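PDB 3GDO: uncharacterized oxidoreductase yvaA from Bacillus subtilis subsp. subtilis, which catalyses the reversible, NADPH-dependent reduction of scyllo-inosose to scyllo-inositol, a reaction for which NADH cannot replace NADPH. Local coordinates for residues Val19-Leu24 and Ser120-Arg125; Asn124-Asn129 and Ala323-Asn328; Leu303-Lys308 and Ala318-Ala323. All blocks are in the same frame, centred on the assembly; numbering follows the deposited sequence.

Contact 1: residues Val19-Leu24 and Ser120-Arg125; sequences VFHGPL and SVYHNR
The ring of Tyr122 reaches from strand 119-122 to helix 15-26 and meets His21 there. Taking the strand segment in order, Ser120 comes first; it points its hydroxyl to the carbonyl of Val321 and the hydroxyl of Tyr305, tying the strand to a later part of the chain. Tyr122 then does most of the work. A chi1 of -168°, with CG opposite the backbone N, carries the ring toward the helix. His21 CE1 lies over one face of that ring, off its centre, and comes to 3.3 Å from Tyr122 CD2. The two planes are inclined at 48°, with centroids 4.3 Å apart, so the pair is an oblique aromatic contact. Further out, a methyl of Leu24 closes on the phenol, CD1 to Tyr122 OH at 3.4 Å. Tyr122 is also the centre of an inverse gamma turn, closed by His123 N to Val121 O (2.9 Å), which swings the chain round so that Asn124 lays its CB over the opposite face of the tyrosine ring. Replacing Tyr122 with an alanine would probably uncover this side of His21 and cost Tyr305 its edge-to-face neighbour. At Asn124 the amide OD1 takes a bond from Arg125 NH1 (2.8 Å, 150°), in the plane of the guanidinium, whose NH2 forms a salt bridge with Glu257. His21 itself is held at both nitrogens, ND1 by Tyr306 OH and NE2 by Glu95, part of the Glu-Lys-Pro motif of the Gfo/Idh/MocA family. The contact thus links the first helix of the Rossmann fold to the edge strand 119-122, beside strand 91-95, with helix 256-261 against Phe20 and helix 174-190 against His123 and Arg125.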
loop_
_atom_site.group_PDB
_atom_site.type_symbol
_atom_site.label_atom_id
_atom_site.label_comp_id
_atom_site.label_asym_id
_atom_site.label_seq_id
_atom_site.Cartn_x
_atom_site.Cartn_y
_atom_site.Cartn_z
ATOM N N VAL B 19 -10.775 -28.071 -14.765
ATOM C CA VAL B 19 -9.860 -27.074 -15.346
ATOM C C VAL B 19 -8.557 -26.977 -14.554
ATOM O O VAL B 19 -7.483 -26.951 -15.135
ATOM C CB VAL B 19 -10.528 -25.661 -15.483
ATOM C CG1 VAL B 19 -9.539 -24.654 -16.073
ATOM C CG2 VAL B 19 -11.795 -25.737 -16.379
ATOM N N PHE B 20 -8.643 -26.912 -13.235
ATOM C CA PHE B 20 -7.412 -26.644 -12.421
ATOM C C PHE B 20 -6.624 -27.903 -11.989
ATOM O O PHE B 20 -5.425 -27.814 -11.739
ATOM C CB PHE B 20 -7.696 -25.717 -11.224
ATOM C CG PHE B 20 -8.342 -24.366 -11.618
ATOM C CD1 PHE B 20 -7.946 -23.678 -12.776
ATOM C CD2 PHE B 20 -9.335 -23.800 -10.820
ATOM C CE1 PHE B 20 -8.545 -22.436 -13.152
ATOM C CE2 PHE B 20 -9.955 -22.566 -11.174
ATOM C CZ PHE B 20 -9.560 -21.881 -12.335
ATOM N N HIS B 21 -7.282 -29.066 -11.920
ATOM C CA HIS B 21 -6.611 -30.276 -11.414
ATOM C C HIS B 21 -6.446 -31.347 -12.467
ATOM O O HIS B 21 -5.328 -31.832 -12.717
ATOM C CB HIS B 21 -7.336 -30.817 -10.166
ATOM C CG HIS B 21 -7.198 -29.920 -8.973
ATOM N ND1 HIS B 21 -6.178 -30.053 -8.053
ATOM C CD2 HIS B 21 -7.944 -28.859 -8.560
ATOM C CE1 HIS B 21 -6.319 -29.134 -7.106
ATOM N NE2 HIS B 21 -7.371 -28.381 -7.404
ATOM N N GLY B 22 -7.568 -31.714 -13.074
ATOM C CA GLY B 22 -7.641 -32.714 -14.116
ATOM C C GLY B 22 -6.579 -32.623 -15.175
ATOM O O GLY B 22 -5.865 -33.594 -15.385
ATOM N N PRO B 23 -6.461 -31.459 -15.852
ATOM C CA PRO B 23 -5.489 -31.325 -16.924
ATOM C C PRO B 23 -4.046 -31.492 -16.446
ATOM O O PRO B 23 -3.189 -31.929 -17.215
ATOM C CB PRO B 23 -5.718 -29.887 -17.409
ATOM C CG PRO B 23 -7.101 -29.607 -17.125
ATOM C CD PRO B 23 -7.421 -30.338 -15.855
ATOM N N LEU B 24 -3.756 -31.114 -15.204
ATOM C CA LEU B 24 -2.389 -31.239 -14.690
ATOM C C LEU B 24 -2.077 -32.715 -14.378
ATOM O O LEU B 24 -1.009 -33.235 -14.736
ATOM C CB LEU B 24 -2.209 -30.380 -13.444
ATOM C CG LEU B 24 -2.418 -28.870 -13.627
ATOM C CD1 LEU B 24 -2.160 -28.118 -12.342
ATOM C CD2 LEU B 24 -1.537 -28.329 -14.756
ATOM N N SER B 120 -2.827 -32.628 2.555
ATOM C CA SER B 120 -2.227 -31.430 1.974
ATOM C C SER B 120 -3.347 -30.450 1.518
ATOM O O SER B 120 -4.558 -30.814 1.487
ATOM C CB SER B 120 -1.317 -31.826 0.821
ATOM O OG SER B 120 -0.528 -30.734 0.339
ATOM N N VAL B 121 -2.943 -29.211 1.216
ATOM C CA VAL B 121 -3.880 -28.143 0.816
ATOM C C VAL B 121 -3.289 -27.563 -0.456
ATOM O O VAL B 121 -2.105 -27.332 -0.515
ATOM C CB VAL B 121 -4.017 -27.066 1.905
ATOM C CG1 VAL B 121 -4.956 -25.890 1.432
ATOM C CG2 VAL B 121 -4.579 -27.685 3.176
ATOM N N TYR B 122 -4.107 -27.368 -1.483
ATOM C CA TYR B 122 -3.586 -26.928 -2.783
ATOM C C TYR B 122 -3.289 -25.393 -2.783
ATOM O O TYR B 122 -4.068 -24.608 -3.366
ATOM C CB TYR B 122 -4.584 -27.347 -3.895
ATOM C CG TYR B 122 -4.073 -27.213 -5.325
ATOM C CD1 TYR B 122 -2.932 -27.876 -5.719
ATOM C CD2 TYR B 122 -4.750 -26.396 -6.281
ATOM C CE1 TYR B 122 -2.457 -27.775 -7.033
ATOM C CE2 TYR B 122 -4.282 -26.277 -7.615
ATOM C CZ TYR B 122 -3.130 -26.978 -7.970
ATOM O OH TYR B 122 -2.571 -26.889 -9.228
ATOM N N HIS B 123 -2.193 -24.981 -2.127
ATOM C CA HIS B 123 -1.695 -23.593 -2.176
ATOM C C HIS B 123 -0.705 -23.477 -3.307
ATOM O O HIS B 123 0.513 -23.341 -3.102
ATOM C CB HIS B 123 -1.099 -23.132 -0.839
ATOM C CG HIS B 123 -2.136 -22.652 0.133
ATOM N ND1 HIS B 123 -2.854 -21.483 -0.060
ATOM C CD2 HIS B 123 -2.613 -23.200 1.276
ATOM C CE1 HIS B 123 -3.692 -21.310 0.950
ATOM N NE2 HIS B 123 -3.573 -22.343 1.775
ATOM N N ASN B 124 -1.244 -23.568 -4.513
ATOM C CA ASN B 124 -0.392 -23.680 -5.675
ATOM C C ASN B 124 0.242 -22.368 -6.099
ATOM O O ASN B 124 1.147 -22.402 -6.906
ATOM C CB ASN B 124 -1.102 -24.357 -6.855
ATOM C CG ASN B 124 -2.237 -23.531 -7.426
ATOM O OD1 ASN B 124 -2.915 -22.798 -6.726
ATOM N ND2 ASN B 124 -2.451 -23.669 -8.725
ATOM N N ARG B 125 -0.221 -21.228 -5.558
ATOM C CA ARG B 125 0.421 -19.935 -5.882
ATOM C C ARG B 125 1.855 -19.852 -5.373
ATOM O O ARG B 125 2.537 -18.868 -5.660
ATOM C CB ARG B 125 -0.363 -18.699 -5.350
ATOM C CG ARG B 125 -1.754 -18.421 -5.926
ATOM C CD ARG B 125 -2.110 -19.289 -7.072
ATOM N NE ARG B 125 -3.241 -18.756 -7.809
ATOM C CZ ARG B 125 -4.308 -19.464 -8.182
ATOM N NH1 ARG B 125 -4.436 -20.751 -7.869
ATOM N NH2 ARG B 125 -5.268 -18.873 -8.877
#

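Contact 2: residues Asn124-Asn129 and Ala323-Asn328; sequences NRRWDN and AEEGIN
Arg126 grips one oxygen of Glu325 with both of its terminal nitrogens: NH1 lies 3.2 Å and NH2 3.1 Å from Glu325 OE1. Both bonds are moderately bent, at 144° and 148°. The oxygen sits close to the guanidinium plane, at its end, but the carboxylate is turned well away from that plane, by 58°, and both nitrogens reach OE1 from above the same face of the carboxylate. The arginine gets there on an extended chain from CG to NE, its CB resting over the indole of Trp127. Its third nitrogen is also used: NE forms a salt bridge with Asp184 of helix 174-190. On the acceptor side, OE1 takes a further bond from the backbone N of Thr322. As the Thr322 hydroxyl in turn caps the backbone N of Glu325, the two form a capping box at the start of helix 323-342. One oxygen therefore serves a helix cap and a salt bridge together. This concentration of donors would probably favour the ionised form of Glu325, and Arg126, lying between two acidic residues, ties the helix start to helix 174-190 by charge rather than by apolar packing.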
loop_
_atom_site.group_PDB
_atom_site.type_symbol
_atom_site.label_atom_id
_atom_site.label_comp_id
_atom_site.label_asym_id
_atom_site.label_seq_id
_atom_site.Cartn_x
_atom_site.Cartn_y
_atom_site.Cartn_z
ATOM N N ASN B 124 -1.244 -23.568 -4.513
ATOM C CA ASN B 124 -0.392 -23.680 -5.675
ATOM C C ASN B 124 0.242 -22.368 -6.099
ATOM O O ASN B 124 1.147 -22.402 -6.906
ATOM C CB ASN B 124 -1.102 -24.357 -6.855
ATOM C CG ASN B 124 -2.237 -23.531 -7.426
ATOM O OD1 ASN B 124 -2.915 -22.798 -6.726
ATOM N ND2 ASN B 124 -2.451 -23.669 -8.725
ATOM N N ARG B 125 -0.221 -21.228 -5.558
ATOM C CA ARG B 125 0.421 -19.935 -5.882
ATOM C C ARG B 125 1.855 -19.852 -5.373
ATOM O O ARG B 125 2.537 -18.868 -5.660
ATOM C CB ARG B 125 -0.363 -18.699 -5.350
ATOM C CG ARG B 125 -1.754 -18.421 -5.926
ATOM C CD ARG B 125 -2.110 -19.289 -7.072
ATOM N NE ARG B 125 -3.241 -18.756 -7.809
ATOM C CZ ARG B 125 -4.308 -19.464 -8.182
ATOM N NH1 ARG B 125 -4.436 -20.751 -7.869
ATOM N NH2 ARG B 125 -5.268 -18.873 -8.877
ATOM N N ARG B 126 2.329 -20.849 -4.618
ATOM C CA ARG B 126 3.760 -20.918 -4.339
ATOM C C ARG B 126 4.525 -21.275 -5.619
ATOM O O ARG B 126 5.738 -21.166 -5.637
ATOM C CB ARG B 126 4.123 -21.927 -3.256
ATOM C CG ARG B 126 3.569 -21.632 -1.867
ATOM C CD ARG B 126 4.036 -22.700 -0.883
ATOM N NE ARG B 126 3.283 -22.630 0.358
ATOM C CZ ARG B 126 3.450 -23.447 1.395
ATOM N NH1 ARG B 126 4.365 -24.431 1.373
ATOM N NH2 ARG B 126 2.681 -23.293 2.463
ATOM N N TRP B 127 3.830 -21.741 -6.652
ATOM C CA TRP B 127 4.499 -22.030 -7.962
ATOM C C TRP B 127 4.055 -21.086 -9.102
ATOM O O TRP B 127 4.206 -21.412 -10.291
ATOM C CB TRP B 127 4.438 -23.553 -8.326
ATOM C CG TRP B 127 5.156 -24.401 -7.258
ATOM C CD1 TRP B 127 6.490 -24.796 -7.247
ATOM C CD2 TRP B 127 4.586 -24.896 -6.037
ATOM N NE1 TRP B 127 6.769 -25.481 -6.086
ATOM C CE2 TRP B 127 5.620 -25.565 -5.332
ATOM C CE3 TRP B 127 3.307 -24.800 -5.452
ATOM C CZ2 TRP B 127 5.412 -26.154 -4.090
ATOM C CZ3 TRP B 127 3.098 -25.394 -4.215
ATOM C CH2 TRP B 127 4.145 -26.076 -3.554
ATOM N N ASP B 128 3.511 -19.915 -8.731
ATOM C CA ASP B 128 3.275 -18.801 -9.665
ATOM C C ASP B 128 4.623 -18.247 -10.150
ATOM O O ASP B 128 5.605 -18.224 -9.379
ATOM C CB ASP B 128 2.496 -17.662 -8.984
ATOM C CG ASP B 128 0.995 -17.857 -9.032
ATOM O OD1 ASP B 128 0.527 -18.953 -9.404
ATOM O OD2 ASP B 128 0.245 -16.889 -8.709
ATOM N N ASN B 129 4.687 -17.830 -11.425
ATOM C CA ASN B 129 5.951 -17.279 -11.943
ATOM C C ASN B 129 6.583 -16.190 -11.070
ATOM O O ASN B 129 7.757 -16.288 -10.687
ATOM C CB ASN B 129 5.866 -16.861 -13.431
ATOM C CG ASN B 129 4.612 -16.048 -13.806
ATOM O OD1 ASN B 129 3.964 -15.341 -12.987
ATOM N ND2 ASN B 129 4.278 -16.134 -15.077
ATOM N N ALA B 323 -0.568 -29.651 6.312
ATOM C CA ALA B 323 -1.814 -29.298 6.938
ATOM C C ALA B 323 -1.628 -28.123 7.882
ATOM O O ALA B 323 -2.480 -27.222 7.906
ATOM C CB ALA B 323 -2.441 -30.501 7.669
ATOM N N GLU B 324 -0.540 -28.161 8.655
ATOM C CA GLU B 324 -0.122 -27.077 9.553
ATOM C C GLU B 324 -0.005 -25.715 8.846
ATOM O O GLU B 324 -0.469 -24.711 9.371
ATOM C CB GLU B 324 1.251 -27.409 10.176
ATOM C CG GLU B 324 1.605 -26.604 11.422
ATOM C CD GLU B 324 0.413 -26.411 12.401
ATOM O OE1 GLU B 324 -0.300 -27.406 12.789
ATOM O OE2 GLU B 324 0.164 -25.235 12.760
ATOM N N GLU B 325 0.669 -25.697 7.698
ATOM C CA GLU B 325 0.805 -24.466 6.922
ATOM C C GLU B 325 -0.583 -23.981 6.442
ATOM O O GLU B 325 -0.901 -22.807 6.590
ATOM C CB GLU B 325 1.775 -24.667 5.762
ATOM C CG GLU B 325 3.225 -24.889 6.214
ATOM C CD GLU B 325 4.031 -25.512 5.093
ATOM O OE1 GLU B 325 3.424 -25.850 4.038
ATOM O OE2 GLU B 325 5.252 -25.663 5.238
ATOM N N GLY B 326 -1.422 -24.913 5.973
ATOM C CA GLY B 326 -2.816 -24.619 5.636
ATOM C C GLY B 326 -3.562 -24.001 6.801
ATOM O O GLY B 326 -4.227 -22.967 6.659
ATOM N N ILE B 327 -3.460 -24.623 7.976
ATOM C CA ILE B 327 -4.155 -24.103 9.155
ATOM C C ILE B 327 -3.608 -22.696 9.499
ATOM O O ILE B 327 -4.356 -21.830 9.967
ATOM C CB ILE B 327 -3.963 -25.052 10.388
ATOM C CG1 ILE B 327 -4.790 -26.343 10.235
ATOM C CG2 ILE B 327 -4.317 -24.363 11.677
ATOM C CD1 ILE B 327 -4.310 -27.488 11.207
ATOM N N ASN B 328 -2.310 -22.476 9.299
ATOM C CA ASN B 328 -1.756 -21.172 9.678
ATOM C C ASN B 328 -2.369 -19.993 8.899
ATOM O O ASN B 328 -2.549 -18.899 9.452
ATOM C CB ASN B 328 -0.224 -21.148 9.617
ATOM C CG ASN B 328 0.404 -21.763 10.853
ATOM O OD1 ASN B 328 -0.214 -21.813 11.904
ATOM N ND2 ASN B 328 1.616 -22.280 10.709
#

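Contact 3: residues Leu303-Lys308 and Ala318-Ala323; sequences LTYYRK and ALPVTA
Pro320 meets Tyr305 with the CG corner of its ring, the two side chains crossing at about a right angle. The CG of the proline makes an off-centre CH-pi contact, 4.2 Å from the centroid of the tyrosine ring and 30° off its normal, over the side where CD1 lies; Pro320 CG is 3.8 Å from Tyr305 CD1. Val321 approaches the same ring differently. Its CG2 methyl sits at the edge, near the ring plane, 3.8 Å from Tyr305 CE1, and again the side chains are crossed. With chi1 at 174° the Tyr305 ring is turned away from its own amide, which sends it along past the incoming loop and puts its CD2 over the centre of the neighbouring Tyr306 ring. One turn further on, Lys308 contributes only the base of its side chain: its CB packs against Pro320 CB at 3.8 Å, while the bent aliphatic chain leads its amine away. No direct hydrogen bond joins the segments, but a water spans them, donating to Lys308 O (2.9 Å) and to Ala318 O (2.6 Å). The return of the chain after helix 303-315 is thus held to that helix by a proline, a valine methyl and a water. Ile309 and Ser312, later in the helix, extend the bed for Leu319 and Pro320. Beyond the two segments, Tyr305 reaches strand 119-122 through Ser120 and Tyr122, and Val93 of strand 91-95 touches Tyr305 and Tyr306. Helix 303-315 thereby packs against the Rossmann sheet and, through Leu303 and Tyr306, against helix 15-26, before the chain enters helix 323-342.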
loop_
_atom_site.group_PDB
_atom_site.type_symbol
_atom_site.label_atom_id
_atom_site.label_comp_id
_atom_site.label_asym_id
_atom_site.label_seq_id
_atom_site.Cartn_x
_atom_site.Cartn_y
_atom_site.Cartn_z
ATOM N N LEU B 303 2.668 -27.954 -11.897
ATOM C CA LEU B 303 3.003 -29.398 -11.929
ATOM C C LEU B 303 3.845 -29.792 -10.738
ATOM O O LEU B 303 3.704 -30.919 -10.209
ATOM C CB LEU B 303 3.756 -29.771 -13.209
ATOM C CG LEU B 303 2.958 -29.705 -14.521
ATOM C CD1 LEU B 303 3.875 -30.098 -15.720
ATOM C CD2 LEU B 303 1.704 -30.625 -14.430
ATOM N N THR B 304 4.709 -28.865 -10.307
ATOM C CA THR B 304 5.644 -29.149 -9.234
ATOM C C THR B 304 4.903 -29.609 -7.972
ATOM O O THR B 304 5.345 -30.575 -7.331
ATOM C CB THR B 304 6.617 -27.950 -8.970
ATOM O OG1 THR B 304 7.317 -27.646 -10.181
ATOM C CG2 THR B 304 7.630 -28.235 -7.866
ATOM N N TYR B 305 3.776 -28.964 -7.626
ATOM C CA TYR B 305 2.991 -29.424 -6.480
ATOM C C TYR B 305 2.648 -30.931 -6.644
ATOM O O TYR B 305 2.794 -31.722 -5.710
ATOM C CB TYR B 305 1.704 -28.612 -6.311
ATOM C CG TYR B 305 0.788 -29.137 -5.230
ATOM C CD1 TYR B 305 0.862 -28.635 -3.939
ATOM C CD2 TYR B 305 -0.160 -30.103 -5.498
ATOM C CE1 TYR B 305 0.035 -29.081 -2.949
ATOM C CE2 TYR B 305 -0.995 -30.560 -4.498
ATOM C CZ TYR B 305 -0.885 -30.051 -3.232
ATOM O OH TYR B 305 -1.701 -30.484 -2.224
ATOM N N TYR B 306 2.210 -31.335 -7.826
ATOM C CA TYR B 306 1.802 -32.727 -7.949
ATOM C C TYR B 306 2.964 -33.743 -8.065
ATOM O O TYR B 306 2.815 -34.874 -7.644
ATOM C CB TYR B 306 0.726 -32.916 -9.034
ATOM C CG TYR B 306 -0.678 -32.633 -8.513
ATOM C CD1 TYR B 306 -1.223 -33.416 -7.513
ATOM C CD2 TYR B 306 -1.458 -31.578 -9.030
ATOM C CE1 TYR B 306 -2.499 -33.164 -7.006
ATOM C CE2 TYR B 306 -2.756 -31.328 -8.559
ATOM C CZ TYR B 306 -3.263 -32.117 -7.543
ATOM O OH TYR B 306 -4.530 -31.932 -7.046
ATOM N N ARG B 307 4.092 -33.350 -8.654
ATOM C CA ARG B 307 5.277 -34.220 -8.653
ATOM C C ARG B 307 5.747 -34.436 -7.218
ATOM O O ARG B 307 6.184 -35.539 -6.848
ATOM C CB ARG B 307 6.396 -33.629 -9.485
ATOM C CG ARG B 307 6.088 -33.555 -10.955
ATOM C CD ARG B 307 7.244 -32.881 -11.719
ATOM N NE ARG B 307 7.050 -33.030 -13.160
ATOM C CZ ARG B 307 7.071 -32.044 -14.048
ATOM N NH1 ARG B 307 7.337 -30.802 -13.688
ATOM N NH2 ARG B 307 6.897 -32.316 -15.331
ATOM N N LYS B 308 5.616 -33.404 -6.397
ATOM C CA LYS B 308 6.000 -33.516 -4.996
ATOM C C LYS B 308 5.039 -34.378 -4.181
ATOM O O LYS B 308 5.496 -35.188 -3.372
ATOM C CB LYS B 308 6.233 -32.148 -4.354
ATOM C CG LYS B 308 7.705 -31.739 -4.295
ATOM C CD LYS B 308 7.943 -30.280 -4.729
ATOM C CE LYS B 308 9.066 -29.630 -3.902
ATOM N NZ LYS B 308 10.376 -30.354 -3.934
ATOM N N ALA B 318 8.911 -35.119 2.403
ATOM C CA ALA B 318 8.057 -34.132 3.071
ATOM C C ALA B 318 7.113 -33.504 2.039
ATOM O O ALA B 318 7.445 -33.370 0.827
ATOM C CB ALA B 318 8.932 -33.050 3.770
ATOM N N LEU B 319 5.918 -33.169 2.508
ATOM C CA LEU B 319 4.824 -32.672 1.632
ATOM C C LEU B 319 5.103 -31.279 1.087
ATOM O O LEU B 319 5.658 -30.438 1.822
ATOM C CB LEU B 319 3.503 -32.632 2.417
ATOM C CG LEU B 319 2.738 -33.970 2.532
ATOM C CD1 LEU B 319 1.614 -33.854 3.514
ATOM C CD2 LEU B 319 2.240 -34.526 1.136
ATOM N N PRO B 320 4.666 -30.994 -0.167
ATOM C CA PRO B 320 4.861 -29.651 -0.746
ATOM C C PRO B 320 4.135 -28.520 0.022
ATOM O O PRO B 320 4.663 -27.389 0.106
ATOM C CB PRO B 320 4.278 -29.785 -2.152
ATOM C CG PRO B 320 3.255 -30.892 -2.037
ATOM C CD PRO B 320 3.886 -31.866 -1.070
ATOM N N VAL B 321 2.963 -28.822 0.565
ATOM C CA VAL B 321 2.250 -27.912 1.466
ATOM C C VAL B 321 1.728 -28.826 2.561
ATOM O O VAL B 321 1.190 -29.876 2.242
ATOM C CB VAL B 321 1.036 -27.208 0.762
ATOM C CG1 VAL B 321 0.342 -26.283 1.725
ATOM C CG2 VAL B 321 1.449 -26.440 -0.577
ATOM N N THR B 322 1.814 -28.431 3.830
ATOM C CA THR B 322 1.401 -29.311 4.922
ATOM C C THR B 322 0.102 -28.809 5.530
ATOM O O THR B 322 -0.260 -27.666 5.339
ATOM C CB THR B 322 2.466 -29.326 6.087
ATOM O OG1 THR B 322 2.551 -28.021 6.671
ATOM C CG2 THR B 322 3.885 -29.761 5.584
ATOM N N ALA B 323 -0.568 -29.651 6.312
ATOM C CA ALA B 323 -1.814 -29.298 6.938
ATOM C C ALA B 323 -1.628 -28.123 7.882
ATOM O O ALA B 323 -2.480 -27.222 7.906
ATOM C CB ALA B 323 -2.441 -30.501 7.669
HETATM O O HOH W 1 7.611 -34.164 -1.674
#

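How the contacts relate
Contact 1 and contact 3, with centres about 10 Å apart, are sewn together by two probable hydrogen bonds, His21 ND1 to Tyr306 OH and Ser120 OG to Val321 O, each 2.7 Å. Contact 2 takes up the chain where contact 1 leaves it, sharing Asn124 and Arg125, its centre about 11 Å away. It shares Ala323 with contact 3, about 9 Å off, where Arg126 NH1 packs 3.2 Å from Pro320 O. His21 lies near the glycine-rich turn that in Rossmann folds usually cradles the dinucleotide phosphates, which places contact 1 close to the probable NADP(H) site. Contact 3 holds the turn after helix 303-315 to that helix; contact 2 ties the loop after strand 119-122 to helix 323-342.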